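Local coordinates for methyl-coenzyme M reductase subunit beta (Methanosarcina barkeri, PDB 1E6Y), which forms part of the methyl-coenzyme M reductase complex, which makes methane and the coenzyme M-coenzyme B heterodisulfide from methyl-coenzyme M and coenzyme B in the last step of methanogenesis, at residues 41-46 with 409-414; 51-56 with 153-158; 75-80 with 139-144; 79-84 with 106-111. All coordinates share one frame; numbering follows the deposited sequence.

Contact 1. Residues 41-46 with 409-414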
loop_
_atom_site.group_PDB
_atom_site.type_symbol
_atom_site.label_atom_id
_atom_site.label_comp_id
_atom_site.label_asym_id
_atom_site.label_seq_id
_atom_site.Cartn_x
_atom_site.Cartn_y
_atom_site.Cartn_z
ATOM N N SER E 41 -2.435 18.885 -19.651
ATOM C CA SER E 41 -1.941 20.151 -19.102
ATOM C C SER E 41 -1.456 20.067 -17.657
ATOM O O SER E 41 -2.064 19.397 -16.824
ATOM C CB SER E 41 -3.019 21.228 -19.199
ATOM O OG SER E 41 -3.484 21.374 -20.527
ATOM N N VAL E 42 -0.359 20.765 -17.368
ATOM C CA VAL E 42 0.113 20.943 -15.997
ATOM C C VAL E 42 0.539 22.384 -15.732
ATOM O O VAL E 42 0.770 23.159 -16.660
ATOM C CB VAL E 42 1.314 20.011 -15.658
ATOM C CG1 VAL E 42 0.899 18.555 -15.767
ATOM C CG2 VAL E 42 2.509 20.315 -16.569
ATOM N N ALA E 43 0.589 22.744 -14.455
ATOM C CA ALA E 43 1.123 24.026 -14.016
ATOM C C ALA E 43 2.502 23.806 -13.413
ATOM O O ALA E 43 2.748 22.793 -12.755
ATOM C CB ALA E 43 0.196 24.651 -12.982
ATOM N N VAL E 44 3.409 24.740 -13.669
ATOM C CA VAL E 44 4.735 24.704 -13.061
ATOM C C VAL E 44 4.978 26.003 -12.308
ATOM O O VAL E 44 4.731 27.088 -12.831
ATOM C CB VAL E 44 5.845 24.514 -14.127
ATOM C CG1 VAL E 44 7.221 24.577 -13.476
ATOM C CG2 VAL E 44 5.662 23.183 -14.831
ATOM N N ASN E 45 5.395 25.880 -11.054
ATOM C CA ASN E 45 5.651 27.039 -10.214
ATOM C C ASN E 45 7.115 27.465 -10.345
ATOM O O ASN E 45 7.993 26.927 -9.668
ATOM C CB ASN E 45 5.314 26.704 -8.756
ATOM C CG ASN E 45 5.317 27.926 -7.858
ATOM O OD1 ASN E 45 5.797 28.994 -8.238
ATOM N ND2 ASN E 45 4.793 27.769 -6.648
ATOM N N LEU E 46 7.366 28.427 -11.227
ATOM C CA LEU E 46 8.718 28.911 -11.492
ATOM C C LEU E 46 9.313 29.620 -10.283
ATOM O O LEU E 46 10.502 29.476 -9.993
ATOM C CB LEU E 46 8.712 29.862 -12.688
ATOM C CG LEU E 46 8.301 29.281 -14.040
ATOM C CD1 LEU E 46 8.470 30.346 -15.113
ATOM C CD2 LEU E 46 9.146 28.058 -14.362
ATOM N N SER E 409 -5.462 25.514 -3.917
ATOM C CA SER E 409 -5.680 25.536 -5.363
ATOM C C SER E 409 -5.350 26.875 -6.018
ATOM O O SER E 409 -5.835 27.170 -7.110
ATOM C CB SER E 409 -7.136 25.171 -5.671
ATOM O OG SER E 409 -7.512 23.979 -5.010
ATOM N N GLY E 410 -4.503 27.666 -5.364
ATOM C CA GLY E 410 -4.133 28.966 -5.893
ATOM C C GLY E 410 -3.470 28.888 -7.257
ATOM O O GLY E 410 -3.879 29.578 -8.192
ATOM N N LEU E 411 -2.489 27.996 -7.385
ATOM C CA LEU E 411 -1.783 27.785 -8.646
ATOM C C LEU E 411 -2.723 27.269 -9.738
ATOM O O LEU E 411 -2.668 27.727 -10.881
ATOM C CB LEU E 411 -0.633 26.794 -8.436
ATOM C CG LEU E 411 0.286 26.477 -9.619
ATOM C CD1 LEU E 411 1.136 27.687 -9.966
ATOM C CD2 LEU E 411 1.168 25.295 -9.263
ATOM N N ILE E 412 -3.602 26.340 -9.368
ATOM C CA ILE E 412 -4.537 25.732 -10.312
ATOM C C ILE E 412 -5.517 26.765 -10.863
ATOM O O ILE E 412 -5.776 26.802 -12.066
ATOM C CB ILE E 412 -5.322 24.566 -9.648
ATOM C CG1 ILE E 412 -4.353 23.449 -9.243
ATOM C CG2 ILE E 412 -6.385 24.020 -10.597
ATOM C CD1 ILE E 412 -3.560 22.861 -10.401
ATOM N N GLY E 413 -6.023 27.629 -9.987
ATOM C CA GLY E 413 -6.920 28.685 -10.420
ATOM C C GLY E 413 -6.228 29.694 -11.316
ATOM O O GLY E 413 -6.770 30.089 -12.347
ATOM N N ASP E 414 -4.999 30.054 -10.954
ATOM C CA ASP E 414 -4.206 31.016 -11.716
ATOM C C ASP E 414 -3.869 30.493 -13.113
ATOM O O ASP E 414 -3.974 31.223 -14.101
ATOM C CB ASP E 414 -2.904 31.340 -10.971
ATOM C CG ASP E 414 -3.138 32.096 -9.668
ATOM O OD1 ASP E 414 -4.163 32.806 -9.549
ATOM O OD2 ASP E 414 -2.284 31.988 -8.764
#
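Leu411 meets Ala43 because its chi1 of -177° sets CG opposite the backbone N and beside the carbonyl carbon. This sends the branched end of the side chain from the helix to the face of strand 41-45. With the second torsion at 69°, CG and CD2 make the closest approach to Ala43. Leu411 CG is 3.8 Å from Ala43 CB, and Leu411 CD2 is 3.9 Å from the same Ala43 CB. The alanine methyl therefore sits against the fork of the leucine. A looser contact joins Leu411 CD2 to Asn45 CB at 4.4 Å. Asn45 gives only its aliphatic carbon here. Its amide oxygen OD1 bonds to Gly48 N and caps helix 46-55, which follows the strand.

No hydrogen bond crosses between the segments. The nearest CA atoms, those of Ala43 and Ile412, are 7.0 Å apart, consistent with the small Ala43 side chain facing the helix. Val42 and Val44 point away from the helix and pack on Ile110 and Val171 instead. Leu411 also touches Ser107 and Gln172, so it spans the strands on both sides of 41-45. The arrangement is that of a helix packed on one face of an antiparallel sheet. Here helix 405-416, from the C-terminal part of the chain, lies on the four-stranded sheet of the N-terminal part.

Contact 2. Residues 51-56 with 153-158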
loop_
_atom_site.group_PDB
_atom_site.type_symbol
_atom_site.label_atom_id
_atom_site.label_comp_id
_atom_site.label_asym_id
_atom_site.label_seq_id
_atom_site.Cartn_x
_atom_site.Cartn_y
_atom_site.Cartn_z
ATOM N N GLY E 51 13.044 29.506 -5.609
ATOM C CA GLY E 51 13.223 29.456 -4.168
ATOM C C GLY E 51 13.842 28.152 -3.696
ATOM O O GLY E 51 14.755 28.155 -2.867
ATOM N N ALA E 52 13.374 27.038 -4.257
ATOM C CA ALA E 52 13.898 25.717 -3.922
ATOM C C ALA E 52 15.377 25.588 -4.282
ATOM O O ALA E 52 16.164 25.040 -3.505
ATOM C CB ALA E 52 13.090 24.641 -4.636
ATOM N N LEU E 53 15.752 26.102 -5.452
ATOM C CA LEU E 53 17.142 26.072 -5.898
ATOM C C LEU E 53 18.047 26.836 -4.942
ATOM O O LEU E 53 19.120 26.355 -4.578
ATOM C CB LEU E 53 17.268 26.673 -7.298
ATOM C CG LEU E 53 16.795 25.806 -8.462
ATOM C CD1 LEU E 53 16.738 26.642 -9.728
ATOM C CD2 LEU E 53 17.733 24.624 -8.637
ATOM N N ALA E 54 17.585 28.002 -4.502
ATOM C CA ALA E 54 18.387 28.882 -3.659
ATOM C C ALA E 54 18.550 28.340 -2.242
ATOM O O ALA E 54 19.637 28.409 -1.670
ATOM C CB ALA E 54 17.767 30.272 -3.619
ATOM N N SER E 55 17.478 27.774 -1.695
ATOM C CA SER E 55 17.450 27.385 -0.286
ATOM C C SER E 55 17.751 25.906 -0.055
ATOM O O SER E 55 18.070 25.502 1.061
ATOM C CB SER E 55 16.091 27.724 0.327
ATOM O OG SER E 55 15.065 26.944 -0.254
ATOM N N GLY E 56 17.600 25.099 -1.101
ATOM C CA GLY E 56 17.737 23.662 -0.953
ATOM C C GLY E 56 16.483 23.014 -0.393
ATOM O O GLY E 56 16.474 21.812 -0.125
ATOM N N LYS E 153 17.240 18.987 -10.757
ATOM C CA LYS E 153 16.209 17.998 -11.046
ATOM C C LYS E 153 15.155 17.949 -9.944
ATOM O O LYS E 153 13.960 18.012 -10.225
ATOM C CB LYS E 153 16.844 16.616 -11.222
ATOM C CG LYS E 153 15.936 15.594 -11.878
ATOM C CD LYS E 153 15.199 14.768 -10.846
ATOM C CE LYS E 153 14.322 13.726 -11.505
ATOM N NZ LYS E 153 13.677 12.854 -10.491
ATOM N N SER E 154 15.605 17.893 -8.694
ATOM C CA SER E 154 14.692 17.780 -7.561
ATOM C C SER E 154 13.989 19.081 -7.198
ATOM O O SER E 154 12.949 19.057 -6.541
ATOM C CB SER E 154 15.424 17.238 -6.337
ATOM O OG SER E 154 15.479 15.825 -6.394
ATOM N N ALA E 155 14.551 20.212 -7.621
ATOM C CA ALA E 155 13.853 21.489 -7.487
ATOM C C ALA E 155 12.541 21.426 -8.264
ATOM O O ALA E 155 11.530 21.983 -7.837
ATOM C CB ALA E 155 14.721 22.629 -8.009
ATOM N N VAL E 156 12.547 20.653 -9.347
ATOM C CA VAL E 156 11.376 20.486 -10.199
ATOM C C VAL E 156 10.547 19.260 -9.796
ATOM O O VAL E 156 9.339 19.365 -9.582
ATOM C CB VAL E 156 11.789 20.355 -11.691
ATOM C CG1 VAL E 156 10.556 20.269 -12.579
ATOM C CG2 VAL E 156 12.656 21.538 -12.105
ATOM N N TRP E 157 11.216 18.120 -9.632
ATOM C CA TRP E 157 10.553 16.827 -9.450
ATOM C C TRP E 157 10.324 16.442 -7.986
ATOM O O TRP E 157 9.701 15.415 -7.707
ATOM C CB TRP E 157 11.368 15.717 -10.121
ATOM C CG TRP E 157 11.372 15.741 -11.619
ATOM C CD1 TRP E 157 12.165 16.507 -12.423
ATOM C CD2 TRP E 157 10.662 14.852 -12.490
ATOM N NE1 TRP E 157 12.010 16.139 -13.738
ATOM C CE2 TRP E 157 11.092 15.124 -13.810
ATOM C CE3 TRP E 157 9.704 13.846 -12.285
ATOM C CZ2 TRP E 157 10.600 14.428 -14.920
ATOM C CZ3 TRP E 157 9.216 13.152 -13.389
ATOM C CH2 TRP E 157 9.667 13.448 -14.690
ATOM N N GLY E 158 10.931 17.183 -7.063
ATOM C CA GLY E 158 10.823 16.846 -5.653
ATOM C C GLY E 158 11.480 15.524 -5.287
ATOM O O GLY E 158 12.622 15.262 -5.669
#
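The helices ending at Ser55 and Trp157 come close at two alanines, with the CA atoms of Ala52 and Ala155 5.5 Å apart. The methyl of Ala155 is the centre of the contact. Leu53 CD2 lies 3.7 Å from Ala155 CB, and Leu53 CG is 3.8 Å from that same Ala155 CB. Leu53 does not start out toward Ala155, but its end turns to it, with CG anti to the carbonyl carbon (chi1 -76°). Ala52 adds a second, looser methyl contact, with Ala52 CB 4.3 Å from Ala155 CB. Ala155 also packs on Ile49, one turn earlier on helix 46-55.

Ser55 OG donates to Gly51 O over 2.9 Å, from above the carbonyl plane and 38° out of it. Gly51 O also takes the helical bond from Ser55 N. Gly56 and Gly158 then leave their helices with positive phi. On the far side of helix 149-157, Lys153 NZ bonds to the backbone of another protein chain of the assembly.

All three touching residues are buried, and no hydrogen bond links the segments. The contact thus rests on hydrophobic packing alone, and its closeness depends on the small alanine side chains.

Contact 3. Residues 75-80 with 139-144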
loop_
_atom_site.group_PDB
_atom_site.type_symbol
_atom_site.label_atom_id
_atom_site.label_comp_id
_atom_site.label_asym_id
_atom_site.label_seq_id
_atom_site.Cartn_x
_atom_site.Cartn_y
_atom_site.Cartn_z
ATOM N N VAL E 75 12.364 33.302 -12.626
ATOM C CA VAL E 75 11.250 34.202 -12.907
ATOM C C VAL E 75 11.642 35.323 -13.876
ATOM O O VAL E 75 10.885 35.654 -14.789
ATOM C CB VAL E 75 10.698 34.809 -11.592
ATOM C CG1 VAL E 75 9.624 35.853 -11.890
ATOM C CG2 VAL E 75 10.121 33.703 -10.716
ATOM N N GLY E 76 12.853 35.851 -13.717
ATOM C CA GLY E 76 13.322 36.915 -14.588
ATOM C C GLY E 76 13.597 36.467 -16.011
ATOM O O GLY E 76 13.738 37.293 -16.914
ATOM N N ASN E 77 13.671 35.154 -16.212
ATOM C CA ASN E 77 13.904 34.579 -17.533
ATOM C C ASN E 77 12.703 33.750 -17.984
ATOM O O ASN E 77 12.826 32.900 -18.865
ATOM C CB ASN E 77 15.161 33.702 -17.509
ATOM C CG ASN E 77 16.438 34.514 -17.424
ATOM O OD1 ASN E 77 16.923 35.028 -18.428
ATOM N ND2 ASN E 77 16.977 34.651 -16.220
ATOM N N ALA E 78 11.534 34.060 -17.430
ATOM C CA ALA E 78 10.326 33.259 -17.629
ATOM C C ALA E 78 9.922 33.104 -19.094
ATOM O O ALA E 78 9.471 32.034 -19.506
ATOM C CB ALA E 78 9.171 33.850 -16.835
ATOM N N ASP E 79 10.066 34.175 -19.870
ATOM C CA ASP E 79 9.703 34.145 -21.283
ATOM C C ASP E 79 10.615 33.234 -22.099
ATOM O O ASP E 79 10.140 32.451 -22.923
ATOM C CB ASP E 79 9.721 35.557 -21.869
ATOM C CG ASP E 79 8.490 36.353 -21.495
ATOM O OD1 ASP E 79 7.363 35.865 -21.736
ATOM O OD2 ASP E 79 8.647 37.460 -20.940
ATOM N N ALA E 80 11.920 33.340 -21.865
ATOM C CA ALA E 80 12.896 32.493 -22.543
ATOM C C ALA E 80 12.714 31.034 -22.124
ATOM O O ALA E 80 12.788 30.123 -22.952
ATOM C CB ALA E 80 14.308 32.963 -22.225
ATOM N N MET E 139 18.843 23.480 -16.830
ATOM C CA MET E 139 20.187 22.918 -16.911
ATOM C C MET E 139 21.010 23.651 -17.968
ATOM O O MET E 139 22.143 24.058 -17.714
ATOM C CB MET E 139 20.113 21.428 -17.255
ATOM C CG MET E 139 21.257 20.595 -16.693
ATOM S SD MET E 139 21.126 20.338 -14.912
ATOM C CE MET E 139 19.651 19.308 -14.827
ATOM N N ASP E 140 20.393 23.894 -19.119
ATOM C CA ASP E 140 21.059 24.562 -20.235
ATOM C C ASP E 140 21.231 26.061 -20.013
ATOM O O ASP E 140 22.320 26.600 -20.200
ATOM C CB ASP E 140 20.274 24.330 -21.528
ATOM C CG ASP E 140 20.426 22.920 -22.062
ATOM O OD1 ASP E 140 21.473 22.285 -21.814
ATOM O OD2 ASP E 140 19.495 22.445 -22.743
ATOM N N MET E 141 20.152 26.723 -19.605
ATOM C CA MET E 141 20.118 28.181 -19.518
ATOM C C MET E 141 21.109 28.726 -18.499
ATOM O O MET E 141 21.706 29.785 -18.705
ATOM C CB MET E 141 18.706 28.652 -19.159
ATOM C CG MET E 141 18.548 30.160 -19.094
ATOM S SD MET E 141 16.828 30.635 -18.904
ATOM C CE MET E 141 16.230 30.388 -20.580
ATOM N N PHE E 142 21.302 27.985 -17.415
ATOM C CA PHE E 142 22.115 28.465 -16.307
ATOM C C PHE E 142 23.423 27.693 -16.165
ATOM O O PHE E 142 24.165 27.889 -15.202
ATOM C CB PHE E 142 21.305 28.414 -15.012
ATOM C CG PHE E 142 20.072 29.276 -15.042
ATOM C CD1 PHE E 142 18.832 28.728 -15.362
ATOM C CD2 PHE E 142 20.162 30.649 -14.818
ATOM C CE1 PHE E 142 17.701 29.534 -15.467
ATOM C CE2 PHE E 142 19.038 31.464 -14.920
ATOM C CZ PHE E 142 17.803 30.906 -15.246
ATOM N N GLY E 143 23.711 26.846 -17.152
ATOM C CA GLY E 143 25.009 26.195 -17.246
ATOM C C GLY E 143 25.373 25.333 -16.052
ATOM O O GLY E 143 26.520 25.334 -15.604
ATOM N N THR E 144 24.407 24.557 -15.571
ATOM C CA THR E 144 24.587 23.754 -14.369
ATOM C C THR E 144 25.675 22.697 -14.555
ATOM O O THR E 144 25.680 21.970 -15.548
ATOM C CB THR E 144 23.269 23.061 -13.982
ATOM O OG1 THR E 144 22.219 24.035 -13.926
ATOM C CG2 THR E 144 23.394 22.380 -12.628
#
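The C-terminal end of helix 125-141 meets the start of helix 78-89 in this surface contact. Met141 carries most of it. Its side chain runs out extended from the first torsion (chi1 -178°) and bends only at chi3, -77°. The thioether thereby reaches across to the other helix. Met141 SD is 3.8 Å from Asn77 CB. Beyond it, Met141 CE touches Ala80 CB at 3.6 Å.

Phe142 makes the second link. Asn77 ND2 lies near the plane of the ring, at its edge, 4.0 Å from Phe142 CZ. The amide and ring planes are 82° apart, so they stand almost upright to each other. The amide is also tied back, with ND2 bonded to Asp73 O. Asn77 is the N-cap residue of helix 78-89, but its side chain makes no capping bond. One face of the Phe142 ring is lined by its own neighbour, with Met141 CG 3.8 Å above the plane, toward the rim. The ring also stacks with Tyr72.

Just after these residues, Gly143 turns the chain with positive phi. Thr144 N bonds to Met139 O, and a weak bond joins Gly143 N to Asp140 O. This Schellman motif, with Gly143 at C-prime, ends helix 125-141.

Contact 4. Residues 79-84 with 106-111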
loop_
_atom_site.group_PDB
_atom_site.type_symbol
_atom_site.label_atom_id
_atom_site.label_comp_id
_atom_site.label_asym_id
_atom_site.label_seq_id
_atom_site.Cartn_x
_atom_site.Cartn_y
_atom_site.Cartn_z
ATOM N N ASP E 79 10.066 34.175 -19.870
ATOM C CA ASP E 79 9.703 34.145 -21.283
ATOM C C ASP E 79 10.615 33.234 -22.099
ATOM O O ASP E 79 10.140 32.451 -22.923
ATOM C CB ASP E 79 9.721 35.557 -21.869
ATOM C CG ASP E 79 8.490 36.353 -21.495
ATOM O OD1 ASP E 79 7.363 35.865 -21.736
ATOM O OD2 ASP E 79 8.647 37.460 -20.940
ATOM N N ALA E 80 11.920 33.340 -21.865
ATOM C CA ALA E 80 12.896 32.493 -22.543
ATOM C C ALA E 80 12.714 31.034 -22.124
ATOM O O ALA E 80 12.788 30.123 -22.952
ATOM C CB ALA E 80 14.308 32.963 -22.225
ATOM N N ILE E 81 12.391 30.829 -20.850
ATOM C CA ILE E 81 12.123 29.494 -20.334
ATOM C C ILE E 81 10.869 28.898 -20.976
ATOM O O ILE E 81 10.914 27.788 -21.505
ATOM C CB ILE E 81 11.987 29.517 -18.791
ATOM C CG1 ILE E 81 13.365 29.769 -18.169
ATOM C CG2 ILE E 81 11.401 28.197 -18.279
ATOM C CD1 ILE E 81 13.353 29.924 -16.664
ATOM N N ALA E 82 9.809 29.699 -21.068
ATOM C CA ALA E 82 8.573 29.274 -21.726
ATOM C C ALA E 82 8.817 28.865 -23.180
ATOM O O ALA E 82 8.291 27.850 -23.642
ATOM C CB ALA E 82 7.532 30.389 -21.660
ATOM N N GLU E 83 9.643 29.637 -23.882
ATOM C CA GLU E 83 9.971 29.362 -25.283
ATOM C C GLU E 83 10.645 28.007 -25.429
ATOM O O GLU E 83 10.282 27.209 -26.295
ATOM C CB GLU E 83 10.920 30.428 -25.836
ATOM C CG GLU E 83 10.327 31.809 -26.015
ATOM C CD GLU E 83 11.382 32.840 -26.392
ATOM O OE1 GLU E 83 12.200 32.556 -27.301
ATOM O OE2 GLU E 83 11.409 33.925 -25.764
ATOM N N ASN E 84 11.674 27.786 -24.614
ATOM C CA ASN E 84 12.480 26.578 -24.713
ATOM C C ASN E 84 11.711 25.357 -24.230
ATOM O O ASN E 84 11.847 24.270 -24.793
ATOM C CB ASN E 84 13.771 26.735 -23.908
ATOM C CG ASN E 84 14.819 25.718 -24.297
ATOM O OD1 ASN E 84 15.398 25.789 -25.383
ATOM N ND2 ASN E 84 15.036 24.731 -23.433
ATOM N N LYS E 106 5.712 34.019 -12.642
ATOM C CA LYS E 106 5.827 33.190 -11.449
ATOM C C LYS E 106 5.424 31.740 -11.697
ATOM O O LYS E 106 5.822 30.848 -10.950
ATOM C CB LYS E 106 4.993 33.778 -10.311
ATOM C CG LYS E 106 5.642 34.973 -9.641
ATOM C CD LYS E 106 4.750 35.541 -8.554
ATOM C CE LYS E 106 5.499 36.547 -7.695
ATOM N NZ LYS E 106 6.615 35.902 -6.938
ATOM N N SER E 107 4.689 31.500 -12.782
ATOM C CA SER E 107 4.286 30.142 -13.138
ATOM C C SER E 107 4.039 29.977 -14.635
ATOM O O SER E 107 3.943 30.962 -15.369
ATOM C CB SER E 107 3.031 29.741 -12.359
ATOM O OG SER E 107 1.914 30.521 -12.740
ATOM N N LEU E 108 4.004 28.724 -15.086
ATOM C CA LEU E 108 3.727 28.401 -16.484
ATOM C C LEU E 108 2.528 27.469 -16.597
ATOM O O LEU E 108 2.332 26.594 -15.754
ATOM C CB LEU E 108 4.933 27.711 -17.136
ATOM C CG LEU E 108 6.266 28.447 -17.264
ATOM C CD1 LEU E 108 7.302 27.499 -17.855
ATOM C CD2 LEU E 108 6.108 29.685 -18.138
ATOM N N LEU E 109 1.744 27.652 -17.655
ATOM C CA LEU E 109 0.846 26.613 -18.142
ATOM C C LEU E 109 1.584 25.825 -19.217
ATOM O O LEU E 109 2.089 26.405 -20.180
ATOM C CB LEU E 109 -0.422 27.234 -18.740
ATOM C CG LEU E 109 -1.381 26.310 -19.502
ATOM C CD1 LEU E 109 -2.007 25.291 -18.557
ATOM C CD2 LEU E 109 -2.461 27.145 -20.176
ATOM N N ILE E 110 1.733 24.522 -19.004
ATOM C CA ILE E 110 2.324 23.654 -20.016
ATOM C C ILE E 110 1.284 22.665 -20.508
ATOM O O ILE E 110 0.873 21.764 -19.775
ATOM C CB ILE E 110 3.539 22.869 -19.468
ATOM C CG1 ILE E 110 4.578 23.834 -18.892
ATOM C CG2 ILE E 110 4.167 22.029 -20.586
ATOM C CD1 ILE E 110 5.788 23.144 -18.312
ATOM N N GLN E 111 0.800 22.890 -21.724
ATOM C CA GLN E 111 -0.122 21.963 -22.365
ATOM C C GLN E 111 0.626 21.158 -23.417
ATOM O O GLN E 111 1.111 21.711 -24.406
ATOM C CB GLN E 111 -1.282 22.724 -23.014
ATOM C CG GLN E 111 -1.933 23.738 -22.092
ATOM C CD GLN E 111 -3.260 24.235 -22.616
ATOM O OE1 GLN E 111 -3.310 25.123 -23.465
ATOM N NE2 GLN E 111 -4.347 23.671 -22.102
#
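Apolar contacts make up the whole of this interface, and Leu108 supplies one side of it. Its two methyls part to meet two neighbouring residues of helix 78-89. Leu108 CD2 is 3.9 Å from Ala82 CB. Leu108 CD1 is 4.2 Å from Ile81 CG2, the gamma methyl and not the longer branch. The Ile81 and Leu108 side chains cross at about a right angle. The nearest CA atoms, of Ala82 and Leu108, are 7.2 Å apart. Ile81 also packs on Thr137 and Met141 of helix 125-141, and Ala82 on Val99 of strand 98-102.

Polar bonds run within each element or to outside partners. The helix keeps its own bonds, such as Glu83 N to Asp79 O. Asp79 forms a salt bridge with Lys101. Lys106 and Ser107 both face Val102 in a classic beta bulge. Alternate residues of strand 107-111 face two helices. Leu108 meets helix 78-89, while Ser107 and Leu109 touch helix 405-416, so the sheet has helices on both faces.

No hydrogen bond or charge pair joins the two segments. Dispersion and the hydrophobic effect hold them, through a single leucine whose two methyls rest on an isoleucine and an alanine.

Overall arrangement
All four contacts lie on the same side of the chain's centre, away from the coenzyme and F430 sites. Contacts 2, 3 and 4 fall within the N-terminal part of the chain, while contact 1 joins it to the C-terminal part. Contacts 1 and 4 share a sheet, in which strands 41-45 and 107-111 are antiparallel neighbours. The centres of contacts 1 and 4 are about 12 Å apart. Contacts 3 and 4 share helix 78-89, including Asp79 and Ala80, and their contact centres are about 10 Å apart. Helix 46-55 directly follows strand 41-45, yet the centres of contacts 1 and 2 are about 17 Å apart. Contact 1 closes the longest loop, which encloses the others.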